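Local coordinates for protein alpha-1,3-glucanase (Streptomyces thermodiastaticus, PDB 7C7D) that hydrolyses alpha-1,3-glucan as a thermostable glycoside hydrolase of family GH87, carrying a beta-helix and a calcium-binding beta-sandwich-like domain in its catalytic unit, at residues T142-S146 with G295-E299; H160-N164 with L371-G375; A216-Q221 with P244-R248. All blocks are in the same frame, centred on the assembly; numbering follows the deposited sequence.

Interaction 1: residues T142-S146 with G295-E299; sequences TSKYS and GEVTE
Neither segment is helix or strand where they meet. Residues 142-146 leave strand 133-142 through a type I beta turn from Ser-143 to Ser-146, closed by Ser-146 N to Ser-143 O at 3.0 Å, and an ST turn overlaps its start, with Thr-142 OG1 accepting from Lys-144 N at 3.0 Å. Residues 295-299 form an irregular loop, nearest at Tyr-145 and Thr-298, whose CA atoms lie 4.6 Å apart. The polar contacts converge on one carboxylate oxygen: Glu-296 OE1 forms a salt bridge with Lys-144 NZ at 2.9 Å and accepts a hydrogen bond from Tyr-145 OH at 2.6 Å. The lysine reaches it with all four chi angles t, and Glu-296 bends back with chi1 and chi2 both m. This is an interdomain contact, joining a loop of the N-terminal beta domain to a loop after strand 292-294 of the parallel beta-helix. Van der Waals contacts fill in around these: Thr-298 CG2 packs 3.9 Å from Lys-144 CG and 4.0 Å from Tyr-145 CD1, while Val-297 O lies near the plane of the tyrosine ring, 3.8 Å from CD1. His-326 stacks on the same ring. Two waters sit between the loops: one lies 2.9 Å from Lys-144 O and 3.1 Å from Thr-298 O, within hydrogen-bonding distance of both carbonyls, and the other donates to Gly-295 O at 2.9 Å and, weakly, to Tyr-145 OH at 3.0 Å.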
ATOM      1  N   THR A 142       6.018   9.339 -17.806  1.00 13.10           N
ATOM      2  CA  THR A 142       4.954  10.295 -18.057  1.00 13.77           C
ATOM      3  C   THR A 142       4.430  10.859 -16.748  1.00 13.63           C
ATOM      4  O   THR A 142       4.615  10.282 -15.673  1.00 13.50           O
ATOM      5  CB  THR A 142       3.806   9.667 -18.857  1.00 14.49           C
ATOM      6  OG1 THR A 142       2.825  10.673 -19.143  1.00 15.32           O
ATOM      7  CG2 THR A 142       3.160   8.527 -18.075  1.00 15.96           C
ATOM      8  N   SER A 143       3.770  12.012 -16.869  1.00 14.16           N
ATOM      9  CA  SER A 143       3.030  12.643 -15.787  1.00 14.08           C
ATOM     10  C   SER A 143       1.537  12.366 -15.872  1.00 13.86           C
ATOM     11  O   SER A 143       0.786  12.820 -14.999  1.00 13.93           O
ATOM     12  CB  SER A 143       3.270  14.155 -15.786  1.00 14.20           C
ATOM     13  OG  SER A 143       2.895  14.720 -17.037  1.00 15.74           O
ATOM     14  N   LYS A 144       1.103  11.598 -16.877  1.00 13.16           N
ATOM     15  CA  LYS A 144      -0.319  11.403 -17.137  1.00 13.87           C
ATOM     16  C   LYS A 144      -1.056  10.849 -15.924  1.00 13.33           C
ATOM     17  O   LYS A 144      -2.185  11.261 -15.639  1.00 15.81           O
ATOM     18  CB  LYS A 144      -0.495  10.476 -18.343  1.00 16.60           C
ATOM     19  CG  LYS A 144      -1.936  10.041 -18.565  1.00 18.94           C
ATOM     20  CD  LYS A 144      -2.077   9.124 -19.762  1.00 21.82           C
ATOM     21  CE  LYS A 144      -3.540   8.771 -19.981  1.00 24.34           C
ATOM     22  NZ  LYS A 144      -3.738   7.863 -21.134  1.00 26.94           N
ATOM     23  N   TYR A 145      -0.438   9.920 -15.198  1.00 13.50           N
ATOM     24  CA  TYR A 145      -1.089   9.238 -14.087  1.00 13.84           C
ATOM     25  C   TYR A 145      -0.794   9.888 -12.748  1.00 13.47           C
ATOM     26  O   TYR A 145      -1.187   9.345 -11.707  1.00 16.41           O
ATOM     27  CB  TYR A 145      -0.693   7.759 -14.067  1.00 14.53           C
ATOM     28  CG  TYR A 145      -0.838   7.121 -15.418  1.00 14.09           C
ATOM     29  CD1 TYR A 145      -2.089   6.773 -15.906  1.00 14.36           C
ATOM     30  CD2 TYR A 145       0.267   6.885 -16.221  1.00 15.24           C
ATOM     31  CE1 TYR A 145      -2.233   6.201 -17.154  1.00 15.54           C
ATOM     32  CE2 TYR A 145       0.138   6.314 -17.470  1.00 16.04           C
ATOM     33  CZ  TYR A 145      -1.114   5.976 -17.934  1.00 15.87           C
ATOM     34  OH  TYR A 145      -1.238   5.403 -19.178  1.00 18.57           O
ATOM     35  N   SER A 146      -0.116  11.031 -12.754  1.00 12.97           N
ATOM     36  CA  SER A 146       0.393  11.689 -11.564  1.00 12.41           C
ATOM     37  C   SER A 146      -0.259  13.057 -11.400  1.00 13.39           C
ATOM     38  O   SER A 146      -0.970  13.540 -12.285  1.00 15.05           O
ATOM     39  CB  SER A 146       1.917  11.837 -11.658  1.00 13.11           C
ATOM     40  OG  SER A 146       2.551  10.568 -11.748  1.00 13.57           O
ATOM     41  N   GLY A 295      -4.969   0.124 -15.822  1.00 12.08           N
ATOM     42  CA  GLY A 295      -5.990   1.051 -16.255  1.00 13.46           C
ATOM     43  C   GLY A 295      -5.398   2.321 -16.830  1.00 12.92           C
ATOM     44  O   GLY A 295      -4.205   2.417 -17.130  1.00 13.59           O
ATOM     45  N   GLU A 296      -6.274   3.311 -16.999  1.00 13.39           N
ATOM     46  CA  GLU A 296      -5.898   4.641 -17.462  1.00 14.37           C
ATOM     47  C   GLU A 296      -6.435   5.698 -16.508  1.00 14.67           C
ATOM     48  O   GLU A 296      -6.714   6.828 -16.908  1.00 16.41           O
ATOM     49  CB  GLU A 296      -6.370   4.890 -18.895  1.00 16.80           C
ATOM     50  CG  GLU A 296      -5.751   3.939 -19.907  1.00 17.92           C
ATOM     51  CD  GLU A 296      -4.250   4.141 -20.087  1.00 19.03           C
ATOM     52  OE1 GLU A 296      -3.769   5.277 -19.888  1.00 20.52           O
ATOM     53  OE2 GLU A 296      -3.547   3.163 -20.428  1.00 20.27           O
ATOM     54  N   VAL A 297      -6.568   5.343 -15.235  1.00 13.13           N
ATOM     55  CA  VAL A 297      -7.156   6.241 -14.250  1.00 12.94           C
ATOM     56  C   VAL A 297      -6.126   7.292 -13.860  1.00 14.05           C
ATOM     57  O   VAL A 297      -4.992   6.963 -13.479  1.00 15.36           O
ATOM     58  CB  VAL A 297      -7.649   5.450 -13.028  1.00 12.77           C
ATOM     59  CG1 VAL A 297      -8.168   6.394 -11.960  1.00 14.03           C
ATOM     60  CG2 VAL A 297      -8.729   4.457 -13.447  1.00 13.17           C
ATOM     61  N   THR A 298      -6.506   8.561 -13.978  1.00 14.68           N
ATOM     62  CA  THR A 298      -5.614   9.671 -13.680  1.00 17.06           C
ATOM     63  C   THR A 298      -6.164  10.576 -12.590  1.00 17.69           C
ATOM     64  O   THR A 298      -5.539  11.590 -12.261  1.00 19.81           O
ATOM     65  CB  THR A 298      -5.337  10.494 -14.944  1.00 20.27           C
ATOM     66  OG1 THR A 298      -6.528  11.194 -15.307  1.00 22.45           O
ATOM     67  CG2 THR A 298      -4.928   9.591 -16.102  1.00 21.49           C
ATOM     68  N   GLU A 299      -7.310  10.237 -12.015  1.00 16.33           N
ATOM     69  CA  GLU A 299      -7.943  11.078 -11.017  1.00 17.17           C
ATOM     70  C   GLU A 299      -8.659  10.171 -10.034  1.00 15.57           C
ATOM     71  O   GLU A 299      -8.756   8.960 -10.235  1.00 15.05           O
ATOM     72  CB  GLU A 299      -8.932  12.041 -11.665  1.00 22.67           C
ATOM     73  CG  GLU A 299     -10.006  11.326 -12.438  1.00 29.33           C
ATOM     74  CD  GLU A 299     -10.632  12.195 -13.497  1.00 34.49           C
ATOM     75  OE1 GLU A 299     -10.681  13.430 -13.313  1.00 36.28           O
ATOM     76  OE2 GLU A 299     -11.068  11.634 -14.518  1.00 37.61           O
TER
HETATM   77  O   HOH W   1      -3.529  13.180 -13.942  1.00 41.56           O
HETATM   78  O   HOH W   2      -1.482   2.676 -17.997  1.00 18.22           O

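Interaction 2: residues H160-N164 with L371-G375; sequences HFYDN and LRNQG
A buried, largely polar interface joins the N-terminal beta domain to the parallel beta-helix here: residues 160-164 lead into strand 163-169, and residues 371-375 continue from strand 365-372. The backbones do not pair. Their closest CA atoms, those of His-160 and Gly-375, are 6.7 Å apart, and side chains span the gap. Asn-373 is central, its backbone in the left-handed region (phi 66°, psi 50°) and its side chain, chi1 t, directed at the other segment. Its ND2 hydrogen-bonds to Asp-349, makes a weaker hydrogen bond to Tyr-162 O at 3.0 Å, and lies over one face of the His-160 ring. Its OD1 takes a hydrogen bond from a water at 2.7 Å, and that water accepts from Tyr-162 N at 2.9 Å, so the one amide side chain engages both backbone polar groups of Tyr-162, one directly and one through the water. His-160, likewise left-handed (67/50), places CE1 3.1 Å from Asn-373 O, while its ND1 hydrogen-bonds to Asn-402. Next to Asn-373, Arg-372 extends with chi1 and chi2 t and chi3 m, and its NH1 donates to Asn-164 OD1 at 2.9 Å near the guanidinium plane; NH1 also forms a salt bridge with Asp-194. The Tyr-162 side chain passes about 7 Å from the bound calcium ion and touches Asp-191, one of the metal's ligands. Strands 109-117 and 188-196 of the N-terminal domain flank the contact through Ala-115 and Val-192, which Arg-372 touches, while strand 397-399 continues the beta-helix sheet beside strand 365-372.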
ATOM      1  N   HIS A 160       0.563  12.391  -5.332  1.00 11.48           N
ATOM      2  CA  HIS A 160       0.700  11.351  -6.352  1.00 11.88           C
ATOM      3  C   HIS A 160       1.659  11.796  -7.462  1.00 11.59           C
ATOM      4  O   HIS A 160       1.341  11.717  -8.649  1.00 12.53           O
ATOM      5  CB  HIS A 160      -0.678  10.967  -6.910  1.00 11.95           C
ATOM      6  CG  HIS A 160      -0.803   9.547  -7.354  1.00 11.35           C
ATOM      7  ND1 HIS A 160      -0.862   8.484  -6.475  1.00 11.68           N
ATOM      8  CD2 HIS A 160      -0.936   9.019  -8.593  1.00 12.20           C
ATOM      9  CE1 HIS A 160      -1.004   7.362  -7.159  1.00 11.78           C
ATOM     10  NE2 HIS A 160      -1.056   7.659  -8.446  1.00 12.16           N
ATOM     11  N   PHE A 161       2.839  12.282  -7.065  1.00 12.00           N
ATOM     12  CA  PHE A 161       3.787  12.844  -8.023  1.00 12.39           C
ATOM     13  C   PHE A 161       4.527  11.779  -8.815  1.00 11.99           C
ATOM     14  O   PHE A 161       5.014  12.062  -9.918  1.00 12.95           O
ATOM     15  CB  PHE A 161       4.831  13.689  -7.298  1.00 13.48           C
ATOM     16  CG  PHE A 161       4.244  14.712  -6.374  1.00 13.28           C
ATOM     17  CD1 PHE A 161       3.247  15.572  -6.811  1.00 15.51           C
ATOM     18  CD2 PHE A 161       4.687  14.815  -5.066  1.00 14.89           C
ATOM     19  CE1 PHE A 161       2.711  16.515  -5.954  1.00 17.30           C
ATOM     20  CE2 PHE A 161       4.147  15.744  -4.210  1.00 16.52           C
ATOM     21  CZ  PHE A 161       3.159  16.601  -4.654  1.00 17.75           C
ATOM     22  N   TYR A 162       4.664  10.581  -8.262  1.00 11.84           N
ATOM     23  CA  TYR A 162       5.471   9.533  -8.859  1.00 12.06           C
ATOM     24  C   TYR A 162       4.590   8.555  -9.623  1.00 11.90           C
ATOM     25  O   TYR A 162       3.359   8.634  -9.608  1.00 12.60           O
ATOM     26  CB  TYR A 162       6.312   8.811  -7.782  1.00 12.91           C
ATOM     27  CG  TYR A 162       7.368   9.707  -7.159  1.00 12.28           C
ATOM     28  CD1 TYR A 162       7.046  10.570  -6.120  1.00 12.58           C
ATOM     29  CD2 TYR A 162       8.683   9.707  -7.634  1.00 12.14           C
ATOM     30  CE1 TYR A 162       7.996  11.409  -5.564  1.00 12.97           C
ATOM     31  CE2 TYR A 162       9.641  10.551  -7.099  1.00 12.82           C
ATOM     32  CZ  TYR A 162       9.289  11.398  -6.061  1.00 12.46           C
ATOM     33  OH  TYR A 162      10.237  12.237  -5.527  1.00 13.79           O
ATOM     34  N   ASP A 163       5.252   7.619 -10.291  1.00 11.66           N
ATOM     35  CA  ASP A 163       4.637   6.616 -11.139  1.00 12.39           C
ATOM     36  C   ASP A 163       5.672   5.511 -11.276  1.00 11.64           C
ATOM     37  O   ASP A 163       6.852   5.718 -10.986  1.00 12.72           O
ATOM     38  CB  ASP A 163       4.325   7.232 -12.509  1.00 13.10           C
ATOM     39  CG  ASP A 163       3.546   6.315 -13.399  1.00 14.64           C
ATOM     40  OD1 ASP A 163       2.559   5.736 -12.911  1.00 16.01           O
ATOM     41  OD2 ASP A 163       3.918   6.198 -14.595  1.00 14.99           O
ATOM     42  N   ASN A 164       5.230   4.338 -11.721  1.00 12.10           N
ATOM     43  CA  ASN A 164       6.117   3.198 -11.907  1.00 12.29           C
ATOM     44  C   ASN A 164       6.088   2.767 -13.362  1.00 13.06           C
ATOM     45  O   ASN A 164       5.014   2.602 -13.954  1.00 13.41           O
ATOM     46  CB  ASN A 164       5.741   2.039 -10.987  1.00 12.72           C
ATOM     47  CG  ASN A 164       6.139   2.303  -9.547  1.00 13.80           C
ATOM     48  OD1 ASN A 164       7.197   1.872  -9.099  1.00 14.36           O
ATOM     49  ND2 ASN A 164       5.301   3.044  -8.824  1.00 15.10           N
ATOM     50  N   LEU A 371       2.752  -3.087  -2.289  1.00  9.73           N
ATOM     51  CA  LEU A 371       1.911  -1.928  -2.577  1.00  9.53           C
ATOM     52  C   LEU A 371       2.767  -0.673  -2.524  1.00 10.14           C
ATOM     53  O   LEU A 371       3.386  -0.386  -1.493  1.00 11.16           O
ATOM     54  CB  LEU A 371       0.763  -1.829  -1.567  1.00 10.56           C
ATOM     55  CG  LEU A 371      -0.247  -2.987  -1.630  1.00 10.82           C
ATOM     56  CD1 LEU A 371      -0.033  -4.009  -0.500  1.00 12.55           C
ATOM     57  CD2 LEU A 371      -1.664  -2.441  -1.603  1.00 11.87           C
ATOM     58  N   ARG A 372       2.811   0.070  -3.641  1.00  9.97           N
ATOM     59  CA  ARG A 372       3.536   1.328  -3.718  1.00 10.00           C
ATOM     60  C   ARG A 372       2.636   2.385  -4.342  1.00  9.65           C
ATOM     61  O   ARG A 372       1.965   2.125  -5.344  1.00 10.34           O
ATOM     62  CB  ARG A 372       4.803   1.182  -4.577  1.00 10.77           C
ATOM     63  CG  ARG A 372       5.549   2.485  -4.825  1.00 10.94           C
ATOM     64  CD  ARG A 372       6.743   2.296  -5.757  1.00 12.73           C
ATOM     65  NE  ARG A 372       7.885   1.656  -5.095  1.00 12.75           N
ATOM     66  CZ  ARG A 372       8.706   0.808  -5.701  1.00 12.99           C
ATOM     67  NH1 ARG A 372       8.504   0.477  -6.967  1.00 13.96           N
ATOM     68  NH2 ARG A 372       9.722   0.272  -5.033  1.00 13.50           N
ATOM     69  N   ASN A 373       2.643   3.586  -3.765  1.00  9.98           N
ATOM     70  CA  ASN A 373       2.015   4.759  -4.390  1.00 10.58           C
ATOM     71  C   ASN A 373       0.492   4.620  -4.500  1.00 10.53           C
ATOM     72  O   ASN A 373      -0.099   4.832  -5.563  1.00 10.99           O
ATOM     73  CB  ASN A 373       2.651   5.102  -5.745  1.00 11.11           C
ATOM     74  CG  ASN A 373       2.251   6.479  -6.263  1.00 11.43           C
ATOM     75  OD1 ASN A 373       1.942   7.390  -5.492  1.00 11.68           O
ATOM     76  ND2 ASN A 373       2.279   6.634  -7.585  1.00 12.50           N
ATOM     77  N   GLN A 374      -0.142   4.262  -3.384  1.00  9.96           N
ATOM     78  CA  GLN A 374      -1.587   4.355  -3.252  1.00 10.17           C
ATOM     79  C   GLN A 374      -1.957   5.790  -2.905  1.00 10.71           C
ATOM     80  O   GLN A 374      -1.150   6.532  -2.342  1.00 12.81           O
ATOM     81  CB  GLN A 374      -2.080   3.403  -2.157  1.00 10.69           C
ATOM     82  CG  GLN A 374      -2.235   1.962  -2.608  1.00 11.00           C
ATOM     83  CD  GLN A 374      -0.996   1.420  -3.302  1.00 10.94           C
ATOM     84  OE1 GLN A 374       0.032   1.164  -2.660  1.00 10.98           O
ATOM     85  NE2 GLN A 374      -1.080   1.236  -4.618  1.00 11.64           N
ATOM     86  N   GLY A 375      -3.180   6.189  -3.252  1.00 11.17           N
ATOM     87  CA  GLY A 375      -3.639   7.541  -3.002  1.00 11.74           C
ATOM     88  C   GLY A 375      -4.402   7.740  -1.710  1.00 13.40           C
ATOM     89  O   GLY A 375      -4.979   8.808  -1.492  1.00 14.73           O
TER
HETATM   90  O   HOH W   3       3.767   9.432  -5.713  1.00 13.69           O

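Interaction 3: residues A216-Q221 with P244-R248; sequences ADPTGQ and PGDYR
Pro-244 brings the chain into strand 245-248, its O 4.2 Å from Pro-218 CB. Gly-245 CA lies 4.5 Å from Pro-218 CA; the glycine backbone (phi 157°, psi -176°) would jam a side chain against the preceding carbonyl, and a CB would also clash with the proline. Asp-246 N donates to Pro-218 O at 2.9 Å, the backbone hydrogen bond between the segments; the Asp-246 carboxylate turns to His-272. Tyr-247, chi1 m, packs its ring against the loop: Pro-218 CA sits over one face in a CH-pi contact, 4.1 Å from the centroid, Pro-218 CB is 3.8 Å from CZ, and Ala-216 CB is 4.0 Å from CD2. The tyrosine OH hydrogen-bonds to Pro-243 O. Arg-248 closes the run: NH2 and NE both donate hydrogen bonds to Gln-221 O, at 3.0 and 3.3 Å, and a water links its N (2.9 Å) to Asp-217 O (2.7 Å). The loop holds its shape through a type I beta turn from Asp-217 to Gly-220, with Gly-220 at positive phi (82°), and an Asx turn in which Asp-217 OD1 accepts from Thr-219 N at 2.9 Å; Thr-219 OG1 donates to the same oxygen at 2.6 Å. The contact thus lays the loop between strand 209-210 and helix 225-234 against strand 245-248, which pairs in parallel with strand 269-272 at the N-terminal end of the beta-helix.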
ATOM      1  N   ALA A 216     -10.938 -12.633 -28.788  1.00 23.86           N
ATOM      2  CA  ALA A 216     -10.176 -11.572 -28.146  1.00 23.52           C
ATOM      3  C   ALA A 216      -9.032 -11.135 -29.050  1.00 24.12           C
ATOM      4  O   ALA A 216      -8.438 -11.948 -29.765  1.00 26.17           O
ATOM      5  CB  ALA A 216      -9.620 -12.048 -26.804  1.00 22.55           C
ATOM      6  N   ASP A 217      -8.732  -9.835 -29.023  1.00 24.03           N
ATOM      7  CA  ASP A 217      -7.693  -9.263 -29.865  1.00 24.01           C
ATOM      8  C   ASP A 217      -6.455  -9.029 -29.013  1.00 23.03           C
ATOM      9  O   ASP A 217      -6.415  -8.058 -28.244  1.00 22.66           O
ATOM     10  CB  ASP A 217      -8.180  -7.946 -30.474  1.00 25.27           C
ATOM     11  CG  ASP A 217      -7.086  -7.199 -31.224  1.00 27.54           C
ATOM     12  OD1 ASP A 217      -6.028  -7.794 -31.523  1.00 26.83           O
ATOM     13  OD2 ASP A 217      -7.291  -6.003 -31.511  1.00 29.38           O
ATOM     14  N   PRO A 218      -5.416  -9.860 -29.128  1.00 22.71           N
ATOM     15  CA  PRO A 218      -4.212  -9.672 -28.311  1.00 23.15           C
ATOM     16  C   PRO A 218      -3.311  -8.541 -28.781  1.00 23.71           C
ATOM     17  O   PRO A 218      -2.248  -8.339 -28.188  1.00 23.94           O
ATOM     18  CB  PRO A 218      -3.501 -11.025 -28.440  1.00 23.75           C
ATOM     19  CG  PRO A 218      -3.892 -11.515 -29.801  1.00 24.18           C
ATOM     20  CD  PRO A 218      -5.305 -11.018 -30.032  1.00 23.53           C
ATOM     21  N   THR A 219      -3.691  -7.807 -29.827  1.00 25.44           N
ATOM     22  CA  THR A 219      -2.966  -6.601 -30.199  1.00 26.79           C
ATOM     23  C   THR A 219      -3.487  -5.365 -29.480  1.00 27.24           C
ATOM     24  O   THR A 219      -2.883  -4.295 -29.602  1.00 29.02           O
ATOM     25  CB  THR A 219      -3.004  -6.382 -31.719  1.00 28.36           C
ATOM     26  OG1 THR A 219      -4.316  -5.962 -32.117  1.00 29.62           O
ATOM     27  CG2 THR A 219      -2.635  -7.664 -32.458  1.00 28.82           C
ATOM     28  N   GLY A 220      -4.586  -5.486 -28.739  1.00 26.49           N
ATOM     29  CA  GLY A 220      -5.101  -4.382 -27.957  1.00 28.32           C
ATOM     30  C   GLY A 220      -5.935  -3.384 -28.724  1.00 30.96           C
ATOM     31  O   GLY A 220      -6.277  -2.334 -28.167  1.00 31.91           O
ATOM     32  N   GLN A 221      -6.281  -3.680 -29.977  1.00 32.41           N
ATOM     33  CA  GLN A 221      -7.015  -2.729 -30.809  1.00 34.63           C
ATOM     34  C   GLN A 221      -8.518  -2.820 -30.568  1.00 32.82           C
ATOM     35  O   GLN A 221      -9.164  -1.826 -30.218  1.00 33.00           O
ATOM     36  CB  GLN A 221      -6.695  -2.977 -32.287  1.00 38.77           C
ATOM     37  CG  GLN A 221      -5.251  -2.702 -32.679  1.00 43.17           C
ATOM     38  CD  GLN A 221      -4.938  -3.153 -34.096  1.00 46.83           C
ATOM     39  OE1 GLN A 221      -4.925  -2.349 -35.028  1.00 48.62           O
ATOM     40  NE2 GLN A 221      -4.685  -4.448 -34.262  1.00 47.94           N
ATOM     41  N   PRO A 244      -0.161 -14.509 -23.995  1.00 21.83           N
ATOM     42  CA  PRO A 244       0.591 -13.248 -24.019  1.00 21.78           C
ATOM     43  C   PRO A 244       0.005 -12.273 -25.030  1.00 21.62           C
ATOM     44  O   PRO A 244      -0.357 -12.647 -26.148  1.00 23.44           O
ATOM     45  CB  PRO A 244       2.000 -13.691 -24.425  1.00 22.86           C
ATOM     46  CG  PRO A 244       2.105 -15.089 -23.912  1.00 23.11           C
ATOM     47  CD  PRO A 244       0.727 -15.686 -24.053  1.00 22.48           C
ATOM     48  N   GLY A 245      -0.092 -11.016 -24.631  1.00 21.19           N
ATOM     49  CA  GLY A 245      -0.666 -10.002 -25.489  1.00 21.61           C
ATOM     50  C   GLY A 245      -1.184  -8.845 -24.667  1.00 20.71           C
ATOM     51  O   GLY A 245      -1.024  -8.794 -23.448  1.00 20.79           O
ATOM     52  N   ASP A 246      -1.814  -7.909 -25.373  1.00 20.78           N
ATOM     53  CA  ASP A 246      -2.453  -6.748 -24.770  1.00 21.75           C
ATOM     54  C   ASP A 246      -3.924  -6.782 -25.147  1.00 21.23           C
ATOM     55  O   ASP A 246      -4.259  -6.902 -26.329  1.00 23.21           O
ATOM     56  CB  ASP A 246      -1.820  -5.452 -25.284  1.00 25.14           C
ATOM     57  CG  ASP A 246      -0.411  -5.247 -24.764  1.00 26.82           C
ATOM     58  OD1 ASP A 246      -0.246  -4.750 -23.627  1.00 27.16           O
ATOM     59  OD2 ASP A 246       0.542  -5.589 -25.493  1.00 29.44           O
ATOM     60  N   TYR A 247      -4.802  -6.684 -24.154  1.00 19.54           N
ATOM     61  CA  TYR A 247      -6.234  -6.853 -24.363  1.00 19.13           C
ATOM     62  C   TYR A 247      -6.968  -5.658 -23.792  1.00 19.05           C
ATOM     63  O   TYR A 247      -6.905  -5.408 -22.588  1.00 20.62           O
ATOM     64  CB  TYR A 247      -6.737  -8.114 -23.661  1.00 19.01           C
ATOM     65  CG  TYR A 247      -6.033  -9.362 -24.102  1.00 18.88           C
ATOM     66  CD1 TYR A 247      -4.845  -9.764 -23.503  1.00 19.11           C
ATOM     67  CD2 TYR A 247      -6.556 -10.141 -25.125  1.00 20.26           C
ATOM     68  CE1 TYR A 247      -4.193 -10.908 -23.915  1.00 19.36           C
ATOM     69  CE2 TYR A 247      -5.917 -11.285 -25.542  1.00 20.25           C
ATOM     70  CZ  TYR A 247      -4.735 -11.669 -24.932  1.00 19.74           C
ATOM     71  OH  TYR A 247      -4.105 -12.815 -25.353  1.00 21.44           O
ATOM     72  N   ARG A 248      -7.684  -4.935 -24.639  1.00 18.21           N
ATOM     73  CA  ARG A 248      -8.531  -3.847 -24.173  0.60 17.93           C
ATOM     74  C   ARG A 248      -9.836  -4.437 -23.650  1.00 16.62           C
ATOM     75  O   ARG A 248     -10.512  -5.182 -24.368  1.00 19.13           O
ATOM     76  CB  ARG A 248      -8.808  -2.877 -25.319  0.60 21.56           C
ATOM     77  CG  ARG A 248      -9.735  -1.725 -24.956  0.60 25.14           C
ATOM     78  CD  ARG A 248      -9.518  -0.532 -25.878  0.60 27.67           C
ATOM     79  NE  ARG A 248     -10.004  -0.785 -27.232  0.60 29.42           N
ATOM     80  CZ  ARG A 248     -11.264  -0.614 -27.619  0.60 29.96           C
ATOM     81  NH1 ARG A 248     -12.178  -0.189 -26.756  0.60 29.71           N
ATOM     82  NH2 ARG A 248     -11.613  -0.870 -28.873  0.60 30.80           N
TER
HETATM   83  O   HOH W   4      -8.199  -6.350 -27.134  1.00 21.17           O

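How the interactions relate
Interactions 1 and 2 form one continuous domain interface. Their centres are 10 Å apart and they touch, Ser-146 OG lying 3.0 Å from Tyr-162 O in a probable hydrogen bond. Their segments alternate along the chain: 142-146 and 160-164 come first, from the N-terminal beta domain, then 295-299 and 371-375 from successive parts of the beta-helix, so the domain is seated across several coils. Interaction 3 falls between these pairs in sequence and lies wholly within the beta-helix, near its N-terminal end. Its centre is 21 Å from that of interaction 1 and 26 Å from that of interaction 2, although interactions 2 and 3 both reach the same large parallel sheet.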